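Long-range contacts in SAS-6 (PDB 4CKM), which probably builds the ring-shaped centre of the cartwheel in centrioles and basal bodies, using the N-terminal head domain described here for self-assembly: residues R59-V65 and L80-P86; L40-V45 and L126-A130; F91-L95 and L171-Q176. All blocks are in the same frame, centred on the assembly; numbering follows the deposited sequence.

Interaction 1 of 3, residues R59-V65 and L80-P86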
loop_
_atom_site.group_PDB
_atom_site.type_symbol
_atom_site.label_atom_id
_atom_site.label_comp_id
_atom_site.label_asym_id
_atom_site.label_seq_id
_atom_site.Cartn_x
_atom_site.Cartn_y
_atom_site.Cartn_z
ATOM N N ARG A 59 21.524 -5.536 -2.821
ATOM C CA ARG A 59 22.561 -6.293 -2.164
ATOM C C ARG A 59 22.000 -7.454 -1.351
ATOM O O ARG A 59 20.852 -7.432 -0.942
ATOM C CB ARG A 59 23.378 -5.360 -1.289
ATOM C CG ARG A 59 22.752 -5.046 0.047
ATOM C CD ARG A 59 23.177 -3.687 0.539
ATOM N NE ARG A 59 23.585 -3.700 1.930
ATOM C CZ ARG A 59 23.478 -2.670 2.770
ATOM N NH1 ARG A 59 22.913 -1.520 2.410
ATOM N NH2 ARG A 59 23.901 -2.812 4.010
ATOM N N PRO A 60 22.807 -8.488 -1.127
ATOM C CA PRO A 60 22.283 -9.645 -0.405
ATOM C C PRO A 60 22.250 -9.383 1.094
ATOM O O PRO A 60 23.230 -8.908 1.655
ATOM C CB PRO A 60 23.262 -10.767 -0.769
ATOM C CG PRO A 60 24.542 -10.083 -1.128
ATOM C CD PRO A 60 24.227 -8.651 -1.503
ATOM N N LEU A 61 21.109 -9.648 1.726
ATOM C CA LEU A 61 20.988 -9.491 3.171
ATOM C C LEU A 61 20.565 -10.792 3.802
ATOM O O LEU A 61 19.840 -11.593 3.205
ATOM C CB LEU A 61 19.979 -8.386 3.534
ATOM C CG LEU A 61 20.336 -6.934 3.193
ATOM C CD1 LEU A 61 19.212 -5.968 3.571
ATOM C CD2 LEU A 61 21.640 -6.504 3.863
ATOM N N GLY A 62 21.029 -11.011 5.019
ATOM C CA GLY A 62 20.535 -12.137 5.808
ATOM C C GLY A 62 19.155 -11.790 6.367
ATOM O O GLY A 62 18.919 -10.685 6.869
ATOM N N VAL A 63 18.240 -12.729 6.288
ATOM C CA VAL A 63 16.974 -12.536 6.904
ATOM C C VAL A 63 16.680 -13.719 7.797
ATOM O O VAL A 63 16.964 -14.869 7.434
ATOM C CB VAL A 63 15.864 -12.325 5.865
ATOM C CG1 VAL A 63 15.564 -13.598 5.110
ATOM C CG2 VAL A 63 14.604 -11.832 6.550
ATOM N N TYR A 64 16.083 -13.426 8.951
ATOM C CA TYR A 64 15.943 -14.398 10.022
ATOM C C TYR A 64 14.604 -14.188 10.720
ATOM O O TYR A 64 14.280 -13.090 11.158
ATOM C CB TYR A 64 17.119 -14.201 10.986
ATOM C CG TYR A 64 17.176 -15.090 12.217
ATOM C CD1 TYR A 64 17.720 -16.375 12.155
ATOM C CD2 TYR A 64 16.746 -14.626 13.453
ATOM C CE1 TYR A 64 17.801 -17.175 13.282
ATOM C CE2 TYR A 64 16.827 -15.418 14.587
ATOM C CZ TYR A 64 17.351 -16.684 14.492
ATOM O OH TYR A 64 17.420 -17.459 15.608
ATOM N N VAL A 65 13.800 -15.231 10.776
ATOM C CA VAL A 65 12.506 -15.157 11.422
ATOM C C VAL A 65 12.459 -16.258 12.475
ATOM O O VAL A 65 12.692 -17.432 12.164
ATOM C CB VAL A 65 11.335 -15.335 10.420
ATOM C CG1 VAL A 65 9.997 -15.304 11.142
ATOM C CG2 VAL A 65 11.358 -14.270 9.339
ATOM N N LEU A 80 10.109 -12.706 15.931
ATOM C CA LEU A 80 11.286 -11.902 15.664
ATOM C C LEU A 80 11.621 -11.997 14.164
ATOM O O LEU A 80 11.707 -13.096 13.600
ATOM C CB LEU A 80 12.453 -12.390 16.506
ATOM C CG LEU A 80 13.773 -11.690 16.182
ATOM C CD1 LEU A 80 13.803 -10.277 16.742
ATOM C CD2 LEU A 80 14.950 -12.491 16.712
ATOM N N VAL A 81 11.813 -10.832 13.553
ATOM C CA VAL A 81 12.244 -10.692 12.170
ATOM C C VAL A 81 13.506 -9.836 12.205
ATOM O O VAL A 81 13.465 -8.655 12.591
ATOM C CB VAL A 81 11.183 -9.968 11.301
ATOM C CG1 VAL A 81 11.680 -9.734 9.878
ATOM C CG2 VAL A 81 9.900 -10.766 11.244
ATOM N N ARG A 82 14.613 -10.435 11.775
ATOM C CA ARG A 82 15.903 -9.802 11.779
ATOM C C ARG A 82 16.503 -9.716 10.361
ATOM O O ARG A 82 16.443 -10.659 9.562
ATOM C CB ARG A 82 16.822 -10.608 12.669
ATOM C CG ARG A 82 18.243 -10.103 12.746
ATOM C CD ARG A 82 19.119 -11.127 13.457
ATOM N NE ARG A 82 18.900 -11.085 14.899
ATOM C CZ ARG A 82 18.948 -12.135 15.718
ATOM N NH1 ARG A 82 19.196 -13.362 15.261
ATOM N NH2 ARG A 82 18.729 -11.945 17.013
ATOM N N LEU A 83 17.123 -8.584 10.092
ATOM C CA LEU A 83 17.784 -8.331 8.846
ATOM C C LEU A 83 19.242 -8.022 9.151
ATOM O O LEU A 83 19.534 -7.161 9.992
ATOM C CB LEU A 83 17.127 -7.122 8.222
ATOM C CG LEU A 83 17.043 -7.064 6.717
ATOM C CD1 LEU A 83 16.342 -8.293 6.178
ATOM C CD2 LEU A 83 16.301 -5.785 6.333
ATOM N N THR A 84 20.161 -8.722 8.494
ATOM C CA THR A 84 21.588 -8.435 8.686
ATOM C C THR A 84 22.341 -8.285 7.382
ATOM O O THR A 84 21.861 -8.683 6.319
ATOM C CB THR A 84 22.281 -9.542 9.492
ATOM O OG1 THR A 84 22.040 -10.806 8.869
ATOM C CG2 THR A 84 21.753 -9.580 10.897
ATOM N N ASP A 85 23.524 -7.696 7.478
ATOM C CA ASP A 85 24.485 -7.677 6.372
ATOM C C ASP A 85 25.742 -8.512 6.726
ATOM O O ASP A 85 26.501 -8.136 7.624
ATOM C CB ASP A 85 24.886 -6.249 6.035
ATOM C CG ASP A 85 25.604 -6.147 4.697
ATOM O OD1 ASP A 85 26.243 -7.119 4.256
ATOM O OD2 ASP A 85 25.519 -5.085 4.066
ATOM N N PRO A 86 25.971 -9.633 6.011
ATOM C CA PRO A 86 27.136 -10.486 6.308
ATOM C C PRO A 86 28.464 -9.720 6.312
ATOM O O PRO A 86 29.304 -9.926 7.187
ATOM C CB PRO A 86 27.123 -11.527 5.175
ATOM C CG PRO A 86 26.235 -10.973 4.119
ATOM C CD PRO A 86 25.230 -10.115 4.829
HETATM O O HOH W 1 25.582 -7.769 1.487
#
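Strands 59-65 and 80-85 run antiparallel at 144°, and the side chains of their paired residues divide between two faces. V63, V65, V81 and L83 point to one side. V63 in its p rotamer brings CG2 to 4.0 Å from L83 CD1, while V65 and V81, both t, meet more loosely, CG2 to CG2 at 4.2 Å. Helix 117-130 covers this face through L126, V123 and L122. L61, in the m,t rotamer, reaches L83 CG with its CD1 at 4.0 Å. The other face carries Y64, R82 and T84. Y64 and R82 both have chi1 near 180°; R82 stays t at chi2 and then bends at chi3 (m), so that its guanidinium brings NH1 to 3.2 Å from Y64 CE2, while NE pairs with E94 in a salt bridge. L80 CD2 touches the ring edge, 4.1 Å from Y64 CE2. Beneath the side chains, the pairs G62-T84 and Y64-R82 each carry two backbone hydrogen bonds. At one end, R59 leaves the backbone in p and sends NH2 to D85 OD2 at 2.8 Å, a salt bridge joined by a weak NE bond. A water links D85 OD1 to P60 O. The apolar face thus lies inside, under the helix, and the polar one outward, while the salt bridge gives buried D85 a charged partner where the ladder ends.

Interaction 2 of 3, residues L40-V45 and L126-A130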
loop_
_atom_site.group_PDB
_atom_site.type_symbol
_atom_site.label_atom_id
_atom_site.label_comp_id
_atom_site.label_asym_id
_atom_site.label_seq_id
_atom_site.Cartn_x
_atom_site.Cartn_y
_atom_site.Cartn_z
ATOM N N LEU A 40 12.217 -20.247 11.937
ATOM C CA LEU A 40 11.404 -20.631 10.787
ATOM C C LEU A 40 12.110 -20.298 9.474
ATOM O O LEU A 40 11.708 -20.779 8.442
ATOM C CB LEU A 40 10.056 -19.922 10.810
ATOM C CG LEU A 40 9.146 -20.148 12.017
ATOM C CD1 LEU A 40 7.876 -19.323 11.865
ATOM C CD2 LEU A 40 8.792 -21.611 12.170
ATOM N N LEU A 41 13.132 -19.451 9.515
ATOM C CA LEU A 41 13.805 -19.018 8.316
ATOM C C LEU A 41 15.080 -18.355 8.666
ATOM O O LEU A 41 15.115 -17.485 9.524
ATOM C CB LEU A 41 12.973 -18.025 7.517
ATOM C CG LEU A 41 13.597 -17.705 6.146
ATOM C CD1 LEU A 41 13.446 -18.879 5.195
ATOM C CD2 LEU A 41 12.980 -16.460 5.532
ATOM N N GLU A 42 16.133 -18.781 7.980
ATOM C CA GLU A 42 17.434 -18.176 8.072
ATOM C C GLU A 42 18.008 -18.299 6.664
ATOM O O GLU A 42 18.297 -19.396 6.205
ATOM C CB GLU A 42 18.272 -18.939 9.089
ATOM C CG GLU A 42 19.667 -18.367 9.277
ATOM C CD GLU A 42 20.334 -18.829 10.566
ATOM O OE1 GLU A 42 19.841 -19.779 11.216
ATOM O OE2 GLU A 42 21.358 -18.224 10.939
ATOM N N THR A 43 18.117 -17.191 5.949
ATOM C CA THR A 43 18.472 -17.261 4.545
ATOM C C THR A 43 19.021 -15.941 4.078
ATOM O O THR A 43 19.222 -15.021 4.886
ATOM C CB THR A 43 17.267 -17.716 3.683
ATOM O OG1 THR A 43 17.711 -18.046 2.373
ATOM C CG2 THR A 43 16.184 -16.652 3.570
ATOM N N THR A 44 19.302 -15.861 2.780
ATOM C CA THR A 44 19.830 -14.647 2.182
ATOM C C THR A 44 18.900 -14.204 1.091
ATOM O O THR A 44 18.294 -15.025 0.406
ATOM C CB THR A 44 21.249 -14.871 1.670
ATOM O OG1 THR A 44 22.068 -15.165 2.804
ATOM C CG2 THR A 44 21.814 -13.609 0.997
ATOM N N VAL A 45 18.703 -12.897 0.984
ATOM C CA VAL A 45 17.786 -12.359 -0.015
ATOM C C VAL A 45 18.372 -11.091 -0.554
ATOM O O VAL A 45 19.093 -10.394 0.155
ATOM C CB VAL A 45 16.390 -12.032 0.559
ATOM C CG1 VAL A 45 15.612 -13.290 0.800
ATOM C CG2 VAL A 45 16.509 -11.246 1.858
ATOM N N LEU A 126 9.113 -14.645 1.953
ATOM C CA LEU A 126 10.533 -14.355 1.967
ATOM C C LEU A 126 11.301 -15.507 1.349
ATOM O O LEU A 126 12.241 -15.281 0.593
ATOM C CB LEU A 126 11.035 -14.059 3.372
ATOM C CG LEU A 126 10.492 -12.779 3.996
ATOM C CD1 LEU A 126 10.776 -12.719 5.484
ATOM C CD2 LEU A 126 11.095 -11.566 3.331
ATOM N N ARG A 127 10.873 -16.732 1.640
ATOM C CA ARG A 127 11.539 -17.925 1.115
ATOM C C ARG A 127 11.409 -17.990 -0.407
ATOM O O ARG A 127 12.352 -18.367 -1.081
ATOM C CB ARG A 127 11.008 -19.202 1.796
ATOM C CG ARG A 127 11.311 -20.504 1.070
ATOM C CD ARG A 127 11.660 -21.669 1.993
ATOM N NE ARG A 127 10.702 -21.875 3.085
ATOM C CZ ARG A 127 11.013 -21.957 4.380
ATOM N NH1 ARG A 127 12.276 -21.858 4.805
ATOM N NH2 ARG A 127 10.048 -22.153 5.266
ATOM N N ASP A 128 10.262 -17.609 -0.949
ATOM C CA ASP A 128 10.104 -17.593 -2.394
ATOM C C ASP A 128 10.997 -16.554 -3.067
ATOM O O ASP A 128 11.553 -16.783 -4.134
ATOM C CB ASP A 128 8.640 -17.399 -2.772
ATOM C CG ASP A 128 7.768 -18.582 -2.335
ATOM O OD1 ASP A 128 8.306 -19.701 -2.158
ATOM O OD2 ASP A 128 6.539 -18.399 -2.159
ATOM N N ILE A 129 11.174 -15.422 -2.419
ATOM C CA ILE A 129 12.070 -14.413 -2.938
ATOM C C ILE A 129 13.521 -14.900 -2.892
ATOM O O ILE A 129 14.283 -14.692 -3.829
ATOM C CB ILE A 129 11.906 -13.103 -2.163
ATOM C CG1 ILE A 129 10.526 -12.522 -2.430
ATOM C CG2 ILE A 129 12.988 -12.107 -2.549
ATOM C CD1 ILE A 129 10.169 -11.373 -1.516
ATOM N N ALA A 130 13.906 -15.519 -1.789
ATOM C CA ALA A 130 15.232 -16.115 -1.660
ATOM C C ALA A 130 15.484 -17.152 -2.747
ATOM O O ALA A 130 16.549 -17.182 -3.328
ATOM C CB ALA A 130 15.386 -16.756 -0.297
HETATM O O HOH W 2 9.747 -22.281 8.149
#
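This is a helix-on-sheet contact: the last turn of helix 117-130 lies against the first strand, 39-50, of the barrel of the SAS-6 head domain. The local axes cross at 53° and come within 7.8 Å. The two elements converge along the strand, for the CA atoms of L41 and R127 are 7.6 Å apart, whereas those of V45 and A130 are only 4.8 Å apart. The small side chain of A130 permits that close approach: its CB lies 3.6 Å from V45 CG1 and 3.5 Å from T44 O, with T43 OG1 at 3.8 Å. V45 CG1 also reaches I129 CG2, more loosely, at 4.4 Å. Further back, L41 points its CB at the helix and sets CD2 3.8 Å from L126 CB. L40 and L41 form a classic beta bulge, both facing V65 of the neighbouring strand. No direct hydrogen bond joins the segments; instead a water donates to L40 O at 2.5 Å and accepts from R127 NH2 at 2.9 Å. The aliphatic CD1 of L41 sits 3.2 Å from R127 NH1, so the arginine lies over the edge of the apolar patch. The same side chains also reach strand 136-142: V45, L126 and I129 all touch L138. A helical insertion between the fourth and fifth strands, packed against the barrel in this way, is characteristic of the XRCC4-like head fold to which the SAS-6 N-terminal domain belongs.

Interaction 3 of 3, residues F91-L95 and L171-Q176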
loop_
_atom_site.group_PDB
_atom_site.type_symbol
_atom_site.label_atom_id
_atom_site.label_comp_id
_atom_site.label_asym_id
_atom_site.label_seq_id
_atom_site.Cartn_x
_atom_site.Cartn_y
_atom_site.Cartn_z
ATOM N N PHE A 91 25.165 -3.353 10.803
ATOM C CA PHE A 91 23.879 -3.483 10.130
ATOM C C PHE A 91 23.116 -4.661 10.693
ATOM O O PHE A 91 23.325 -5.805 10.302
ATOM C CB PHE A 91 24.062 -3.657 8.628
ATOM C CG PHE A 91 22.801 -3.466 7.840
ATOM C CD1 PHE A 91 21.832 -4.466 7.781
ATOM C CD2 PHE A 91 22.576 -2.285 7.153
ATOM C CE1 PHE A 91 20.676 -4.281 7.052
ATOM C CE2 PHE A 91 21.426 -2.113 6.402
ATOM C CZ PHE A 91 20.475 -3.105 6.364
ATOM N N LEU A 92 22.227 -4.348 11.622
ATOM C CA LEU A 92 21.424 -5.345 12.311
ATOM C C LEU A 92 20.144 -4.665 12.718
ATOM O O LEU A 92 20.185 -3.770 13.549
ATOM C CB LEU A 92 22.154 -5.852 13.548
ATOM C CG LEU A 92 21.341 -6.650 14.575
ATOM C CD1 LEU A 92 20.700 -7.868 13.932
ATOM C CD2 LEU A 92 22.216 -7.070 15.754
ATOM N N PHE A 93 19.025 -5.043 12.097
ATOM C CA PHE A 93 17.739 -4.427 12.402
ATOM C C PHE A 93 16.720 -5.519 12.735
ATOM O O PHE A 93 16.707 -6.573 12.098
ATOM C CB PHE A 93 17.210 -3.599 11.234
ATOM C CG PHE A 93 18.062 -2.422 10.866
ATOM C CD1 PHE A 93 19.280 -2.602 10.208
ATOM C CD2 PHE A 93 17.617 -1.132 11.103
ATOM C CE1 PHE A 93 20.052 -1.515 9.848
ATOM C CE2 PHE A 93 18.378 -0.033 10.740
ATOM C CZ PHE A 93 19.595 -0.219 10.105
ATOM N N GLU A 94 15.853 -5.237 13.707
ATOM C CA GLU A 94 14.893 -6.215 14.208
ATOM C C GLU A 94 13.520 -5.618 14.460
ATOM O O GLU A 94 13.381 -4.478 14.890
ATOM C CB GLU A 94 15.367 -6.804 15.520
ATOM C CG GLU A 94 16.647 -7.603 15.416
ATOM C CD GLU A 94 17.043 -8.248 16.733
ATOM O OE1 GLU A 94 16.585 -7.759 17.793
ATOM O OE2 GLU A 94 17.798 -9.249 16.700
ATOM N N LEU A 95 12.516 -6.412 14.132
ATOM C CA LEU A 95 11.172 -6.200 14.581
ATOM C C LEU A 95 10.876 -7.332 15.529
ATOM O O LEU A 95 11.072 -8.503 15.201
ATOM C CB LEU A 95 10.183 -6.287 13.432
ATOM C CG LEU A 95 8.724 -6.395 13.900
ATOM C CD1 LEU A 95 8.293 -5.085 14.535
ATOM C CD2 LEU A 95 7.782 -6.758 12.773
ATOM N N LEU A 171 7.046 -3.225 7.236
ATOM C CA LEU A 171 7.366 -3.532 8.611
ATOM C C LEU A 171 8.491 -2.621 9.009
ATOM O O LEU A 171 9.432 -2.404 8.220
ATOM C CB LEU A 171 7.868 -4.957 8.751
ATOM C CG LEU A 171 6.903 -6.044 8.314
ATOM C CD1 LEU A 171 7.615 -7.387 8.354
ATOM C CD2 LEU A 171 5.656 -6.068 9.195
ATOM N N VAL A 172 8.391 -2.080 10.218
ATOM C CA VAL A 172 9.414 -1.216 10.757
ATOM C C VAL A 172 10.326 -2.068 11.584
ATOM O O VAL A 172 9.866 -2.830 12.430
ATOM C CB VAL A 172 8.827 -0.090 11.633
ATOM C CG1 VAL A 172 9.948 0.728 12.280
ATOM C CG2 VAL A 172 7.966 0.813 10.772
ATOM N N LEU A 173 11.618 -1.973 11.300
ATOM C CA LEU A 173 12.633 -2.731 12.016
ATOM C C LEU A 173 13.599 -1.734 12.629
ATOM O O LEU A 173 13.996 -0.785 11.963
ATOM C CB LEU A 173 13.386 -3.658 11.070
ATOM C CG LEU A 173 12.752 -4.979 10.658
ATOM C CD1 LEU A 173 11.367 -4.790 10.084
ATOM C CD2 LEU A 173 13.636 -5.652 9.623
ATOM N N LEU A 174 13.967 -1.963 13.892
ATOM C CA LEU A 174 14.824 -1.040 14.657
ATOM C C LEU A 174 16.234 -1.567 14.707
ATOM O O LEU A 174 16.448 -2.769 14.887
ATOM C CB LEU A 174 14.301 -0.917 16.089
ATOM C CG LEU A 174 12.798 -0.653 16.236
ATOM C CD1 LEU A 174 12.394 -0.685 17.703
ATOM C CD2 LEU A 174 12.414 0.669 15.598
ATOM N N ARG A 175 17.208 -0.687 14.558
ATOM C CA ARG A 175 18.599 -1.104 14.715
ATOM C C ARG A 175 18.887 -1.348 16.176
ATOM O O ARG A 175 18.362 -0.636 17.017
ATOM C CB ARG A 175 19.562 -0.028 14.193
ATOM C CG ARG A 175 21.039 -0.458 14.234
ATOM C CD ARG A 175 21.965 0.392 13.360
ATOM N NE ARG A 175 21.786 1.817 13.629
ATOM C CZ ARG A 175 22.333 2.489 14.646
ATOM N NH1 ARG A 175 23.130 1.881 15.518
ATOM N NH2 ARG A 175 22.088 3.790 14.794
ATOM N N GLN A 176 19.707 -2.345 16.491
ATOM C CA GLN A 176 20.454 -2.315 17.767
ATOM C C GLN A 176 21.694 -3.188 17.711
ATOM O O GLN A 176 21.933 -3.853 16.709
ATOM C CB GLN A 176 19.583 -2.677 18.992
ATOM C CG GLN A 176 19.130 -4.125 19.091
ATOM C CD GLN A 176 18.145 -4.464 18.009
ATOM O OE1 GLN A 176 17.004 -4.003 18.024
ATOM N NE2 GLN A 176 18.588 -5.248 17.042
#
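F91 opens the segment with its CB turned away from strand 171-175, so the contact really starts at L92. L92 O takes a weak hydrogen bond from Q176 N at 3.3 Å and a CA-H...O contact from R175 CA, also at 3.3 Å. L92 CG lies 4.0 Å from NE2 of the poorly ordered Q176. F93 comes next, in a non-hydrogen-bonded pair with R175, CA to CA 4.1 Å. R175 CB sits over the face of the F93 ring, 4.0 Å from its centroid, a CH-pi contact, and F93 CB packs on L173 CB at 3.8 Å. E94 makes the regular hydrogen-bonded pair with L174: E94 N to L174 O and L174 N to E94 O are both 2.8 Å. Its carboxylate pairs with R82 on the strand beyond. L95 adds further apolar contacts, CB being 3.9 Å from L173 CD1 and CD2 4.2 Å from L171 CD2. The axes of the two short segments run antiparallel at 131°. Strand 88-98 is held on its other edge by strand 76-85, through backbone bonds of F93 with L83 and L95 with V81, while strand 165-175 pairs onward with strand 152-160; F140 of strand 136-142 meets the F93 ring edge-to-face.

All three contacts belong to one barrel. Interactions 1 and 3 are antiparallel strand pairings, built on backbone hydrogen bonds, and strands 76-85 and 88-98 are neighbours, so they meet: R82 is salt-bridged to E94. Interaction 2 instead sets a helix against strand 39-50, the neighbour of strand 57-70, and relies on apolar contacts and one bridging water. It joins interaction 1 through backbone bonds such as V63 N to T43 O at 2.9 Å, but its centre lies about 17 Å from that of interaction 3. Each is partly buried: interactions 1 and 3 mix apolar contacts with charges, including buried D85, whereas interaction 2, farther from the chain centre, has exposed R127 at its edge.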